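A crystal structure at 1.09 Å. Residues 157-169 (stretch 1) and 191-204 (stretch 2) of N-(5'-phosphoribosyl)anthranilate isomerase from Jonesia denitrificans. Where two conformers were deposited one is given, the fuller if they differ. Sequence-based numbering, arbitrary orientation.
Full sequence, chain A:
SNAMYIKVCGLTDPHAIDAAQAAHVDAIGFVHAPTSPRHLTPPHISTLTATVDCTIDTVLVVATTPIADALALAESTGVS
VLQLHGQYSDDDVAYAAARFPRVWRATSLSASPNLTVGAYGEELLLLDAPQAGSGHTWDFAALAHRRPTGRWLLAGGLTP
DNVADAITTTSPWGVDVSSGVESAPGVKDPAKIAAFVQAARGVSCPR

Stretch 1 157-169: GLTPDNVADAITT
Stretch 2, residues 191-204: AKIAAFVQAARGVS

Two helical segments of one chain pack here through van der Waals contacts, mostly between apolar side chains; no hydrogen bond crosses between them. Stretch 2 is already helical at A191, with phi/psi near -63/-44 through A200; R201 and G202 have psi of -21 and -14, V203 is -68/-52 and S204 -88/-28. Stretch 1 is a turn leading into a helix that begins at V163 and continues past T169, with phi/psi near -63/-44 from V163 to T168 and -85/-34 at T169. The helices run in nearly the same direction, with a crossing angle of -31° and axes 8.2 Å apart at closest approach, a short spacing suited to the alanines between them. The CA atoms of P160 and F196 lie 4.2 Å apart and those of A164 and A200 5.3 Å, which sets the register; 524 Å² is buried, both sides summed.

G157, at phi/psi 63/34, has the positive phi that glycine tolerates best. L158 (-66/144; m, t) directs its CB toward stretch 2, 3.9 Å from F196 CE1. T159 is extended (-142/168), and its p rotamer turns OG1 back to accept a hydrogen bond from N162 N (3.1 Å).

P160 (-60/-27) lays its compact ring, C-gamma exo, against stretch 2: CG is 3.7 Å from K192 O and CB 4.0 Å from A195 CB. Its N and T159 C sit at the edge of the F196 ring, 3.8 and 3.7 Å from F196 CD1. F196 (t, chi2 86°) leaves its backbone sideways, but the end of its ring comes nearer stretch 1.

D161 (-76/-27) points away from stretch 2. N162 (-114/-6), also p, braces the turn from its other end: its OD1 accepts from T159 N (2.8 Å) and its ND2 donates to G157 O (3.1 Å). These bonds satisfy T159 OG1 and the N162 amide within the turn.

V163, chi1 66° (p), points into the interface. Its CG1 lies over one face of the F196 ring and 3.6 Å from A199 CB, while CG2 is 3.6 Å from F196 CZ. Branching at CB lets one short residue meet both neighbours. A164 follows, its CB 3.8 Å from A199 O and 4.0 Å from V203 CG2; small methyls at A164, A199 and A200 allow the backbones to come close.

D165 points away, and A166 makes no contact. One turn beyond V163, I167 (m, t) extends CD1 to 3.6 Å from A200 CB, and its CG2 lies 4.0 Å from V203 CG1, a long branched side chain filling the buried side. T168 (m) donates from OG1 to A164 O (2.8 Å), so its hydroxyl is satisfied within its own helix even though OG1 lies 3.4 Å from V203 CG1. V203 (t), pointing toward stretch 1, thereby closes the contact against A164, I167 and T168.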

# COMPACT_ATOMS: atom_id res chain seq x y z
N GLY A 157 5.37 -2.15 -9.06
CA GLY A 157 4.86 -2.88 -10.18
C GLY A 157 4.69 -4.37 -9.88
O GLY A 157 4.86 -5.20 -10.76
N LEU A 158 4.35 -4.71 -8.65
CA LEU A 158 4.08 -6.11 -8.33
C LEU A 158 2.84 -6.58 -9.08
O LEU A 158 1.85 -5.85 -9.21
CB LEU A 158 3.93 -6.31 -6.83
CG LEU A 158 5.19 -6.00 -6.01
CD1 LEU A 158 4.87 -6.18 -4.52
CD2 LEU A 158 6.36 -6.91 -6.40
N THR A 159 2.88 -7.83 -9.51
CA THR A 159 1.80 -8.48 -10.24
C THR A 159 1.69 -9.92 -9.78
O THR A 159 2.62 -10.45 -9.17
CB THR A 159 2.07 -8.48 -11.74
OG1 THR A 159 3.18 -9.36 -11.98
CG2 THR A 159 2.36 -7.10 -12.29
N PRO A 160 0.61 -10.62 -10.15
CA PRO A 160 0.58 -12.06 -9.86
C PRO A 160 1.74 -12.79 -10.53
O PRO A 160 2.13 -13.84 -10.04
CB PRO A 160 -0.79 -12.52 -10.42
CG PRO A 160 -1.62 -11.28 -10.37
CD PRO A 160 -0.67 -10.15 -10.70
N ASP A 161 2.27 -12.27 -11.65
CA ASP A 161 3.34 -12.92 -12.37
C ASP A 161 4.71 -12.77 -11.73
O ASP A 161 5.56 -13.64 -11.95
CB ASP A 161 3.42 -12.38 -13.80
CG ASP A 161 2.31 -12.87 -14.68
OD1 ASP A 161 1.80 -13.98 -14.46
OD2 ASP A 161 1.94 -12.17 -15.65
N ASN A 162 4.96 -11.71 -10.96
CA ASN A 162 6.28 -11.50 -10.37
C ASN A 162 6.32 -11.59 -8.84
O ASN A 162 7.41 -11.56 -8.27
CB ASN A 162 6.95 -10.21 -10.84
CG ASN A 162 6.22 -8.97 -10.41
OD1 ASN A 162 5.48 -8.99 -9.47
ND2 ASN A 162 6.46 -7.86 -11.13
N VAL A 163 5.18 -11.71 -8.17
CA VAL A 163 5.20 -11.51 -6.74
C VAL A 163 5.87 -12.68 -6.01
O VAL A 163 6.53 -12.45 -5.00
CB VAL A 163 3.81 -11.20 -6.16
CG1 VAL A 163 2.85 -12.38 -6.29
CG2 VAL A 163 3.93 -10.74 -4.72
N ALA A 164 5.71 -13.92 -6.49
CA ALA A 164 6.37 -15.03 -5.80
C ALA A 164 7.90 -14.83 -5.84
O ALA A 164 8.59 -15.04 -4.85
CB ALA A 164 5.97 -16.37 -6.38
N ASP A 165 8.41 -14.46 -7.01
CA ASP A 165 9.83 -14.19 -7.20
C ASP A 165 10.26 -13.06 -6.26
O ASP A 165 11.24 -13.20 -5.51
CB ASP A 165 10.01 -13.83 -8.68
CG ASP A 165 11.47 -13.70 -9.13
OD1 ASP A 165 12.42 -13.99 -8.37
OD2 ASP A 165 11.63 -13.31 -10.32
N ALA A 166 9.53 -11.94 -6.27
CA ALA A 166 9.86 -10.81 -5.44
C ALA A 166 9.91 -11.18 -3.95
O ALA A 166 10.85 -10.83 -3.23
CB ALA A 166 8.87 -9.65 -5.63
N ILE A 167 8.89 -11.90 -3.47
CA ILE A 167 8.85 -12.26 -2.05
C ILE A 167 9.95 -13.26 -1.72
O ILE A 167 10.57 -13.17 -0.68
CB ILE A 167 7.46 -12.80 -1.67
CG1 ILE A 167 6.45 -11.62 -1.66
CG2 ILE A 167 7.49 -13.52 -0.29
CD1 ILE A 167 5.03 -12.07 -1.46
N THR A 168 10.16 -14.24 -2.59
CA THR A 168 11.18 -15.26 -2.31
C THR A 168 12.57 -14.64 -2.18
O THR A 168 13.34 -14.98 -1.29
CB THR A 168 11.16 -16.32 -3.42
OG1 THR A 168 9.91 -17.02 -3.43
CG2 THR A 168 12.25 -17.35 -3.23
N THR A 169 12.88 -13.72 -3.09
CA THR A 169 14.22 -13.16 -3.18
C THR A 169 14.47 -12.00 -2.24
O THR A 169 15.59 -11.84 -1.76
CB THR A 169 14.61 -12.78 -4.62
OG1 THR A 169 13.75 -11.74 -5.09
CG2 THR A 169 14.57 -13.99 -5.55
N ALA A 191 -10.27 -11.54 -10.16
CA ALA A 191 -9.43 -12.70 -10.47
C ALA A 191 -7.96 -12.40 -10.22
O ALA A 191 -7.22 -13.27 -9.77
CB ALA A 191 -9.66 -13.15 -11.89
N LYS A 192 -7.52 -11.19 -10.57
CA LYS A 192 -6.13 -10.83 -10.33
C LYS A 192 -5.83 -10.70 -8.84
O LYS A 192 -4.73 -11.04 -8.41
CB LYS A 192 -5.72 -9.56 -11.07
CG LYS A 192 -5.69 -9.74 -12.58
CD LYS A 192 -5.22 -8.47 -13.26
CE LYS A 192 -5.11 -8.63 -14.74
NZ LYS A 192 -4.47 -7.43 -15.33
N ILE A 193 -6.76 -10.15 -8.06
CA ILE A 193 -6.56 -10.08 -6.62
C ILE A 193 -6.38 -11.47 -6.04
O ILE A 193 -5.46 -11.73 -5.27
CB ILE A 193 -7.73 -9.31 -5.93
CG1 ILE A 193 -7.65 -7.81 -6.28
CG2 ILE A 193 -7.72 -9.51 -4.43
CD1 ILE A 193 -8.90 -7.04 -5.89
N ALA A 194 -7.26 -12.39 -6.43
CA ALA A 194 -7.18 -13.75 -5.94
C ALA A 194 -5.85 -14.40 -6.34
O ALA A 194 -5.18 -15.06 -5.54
CB ALA A 194 -8.35 -14.58 -6.44
N ALA A 195 -5.46 -14.20 -7.59
CA ALA A 195 -4.22 -14.79 -8.10
C ALA A 195 -3.00 -14.22 -7.38
O ALA A 195 -2.05 -14.94 -7.07
CB ALA A 195 -4.10 -14.55 -9.59
N PHE A 196 -3.00 -12.91 -7.14
CA PHE A 196 -1.91 -12.26 -6.46
C PHE A 196 -1.71 -12.85 -5.08
O PHE A 196 -0.58 -13.17 -4.67
CB PHE A 196 -2.19 -10.76 -6.34
CG PHE A 196 -1.06 -9.98 -5.74
CD1 PHE A 196 -0.03 -9.52 -6.54
CD2 PHE A 196 -0.97 -9.76 -4.38
CE1 PHE A 196 1.02 -8.81 -6.01
CE2 PHE A 196 0.10 -9.05 -3.84
CZ PHE A 196 1.09 -8.59 -4.67
N VAL A 197 -2.80 -12.98 -4.32
CA VAL A 197 -2.71 -13.49 -2.98
C VAL A 197 -2.25 -14.95 -2.99
O VAL A 197 -1.44 -15.37 -2.16
CB VAL A 197 -4.02 -13.26 -2.23
CG1 VAL A 197 -3.99 -13.93 -0.88
CG2 VAL A 197 -4.29 -11.75 -2.09
N GLN A 198 -2.78 -15.75 -3.92
CA GLN A 198 -2.37 -17.14 -4.02
C GLN A 198 -0.87 -17.23 -4.27
O GLN A 198 -0.16 -18.00 -3.64
CB GLN A 198 -3.12 -17.84 -5.13
CG GLN A 198 -2.71 -19.29 -5.29
CD GLN A 198 -3.54 -19.98 -6.33
OE1 GLN A 198 -4.77 -20.01 -6.24
NE2 GLN A 198 -2.90 -20.56 -7.33
N ALA A 199 -0.37 -16.46 -5.22
CA ALA A 199 1.05 -16.48 -5.55
C ALA A 199 1.90 -16.05 -4.35
O ALA A 199 2.94 -16.66 -4.05
CB ALA A 199 1.33 -15.59 -6.75
N ALA A 200 1.46 -14.99 -3.67
CA ALA A 200 2.23 -14.42 -2.56
C ALA A 200 2.27 -15.39 -1.37
O ALA A 200 3.32 -15.60 -0.76
CB ALA A 200 1.64 -13.09 -2.15
N ARG A 201 1.12 -15.96 -1.01
CA ARG A 201 1.05 -16.86 0.14
C ARG A 201 1.64 -18.21 -0.14
O ARG A 201 2.02 -18.94 0.78
CB ARG A 201 -0.38 -17.02 0.59
CG ARG A 201 -0.81 -15.81 1.28
CD ARG A 201 -2.07 -16.03 2.08
NE ARG A 201 -2.37 -14.79 2.75
CZ ARG A 201 -3.56 -14.23 2.81
NH1 ARG A 201 -4.67 -14.80 2.29
NH2 ARG A 201 -3.65 -13.07 3.43
N GLY A 202 1.73 -18.57 -1.40
CA GLY A 202 2.27 -19.85 -1.77
C GLY A 202 3.75 -19.92 -1.53
O GLY A 202 4.28 -21.02 -1.53
N VAL A 203 4.41 -18.79 -1.30
CA VAL A 203 5.84 -18.80 -1.01
C VAL A 203 6.05 -19.44 0.35
O VAL A 203 6.82 -20.39 0.46
CB VAL A 203 6.46 -17.38 -1.06
CG1 VAL A 203 7.95 -17.44 -0.66
CG2 VAL A 203 6.28 -16.77 -2.44
N SER A 204 5.35 -18.98 1.37
CA SER A 204 5.51 -19.61 2.69
C SER A 204 4.57 -20.81 2.91
O SER A 204 4.90 -21.70 3.70
CB SER A 204 5.31 -18.58 3.80
OG SER A 204 3.95 -18.20 3.85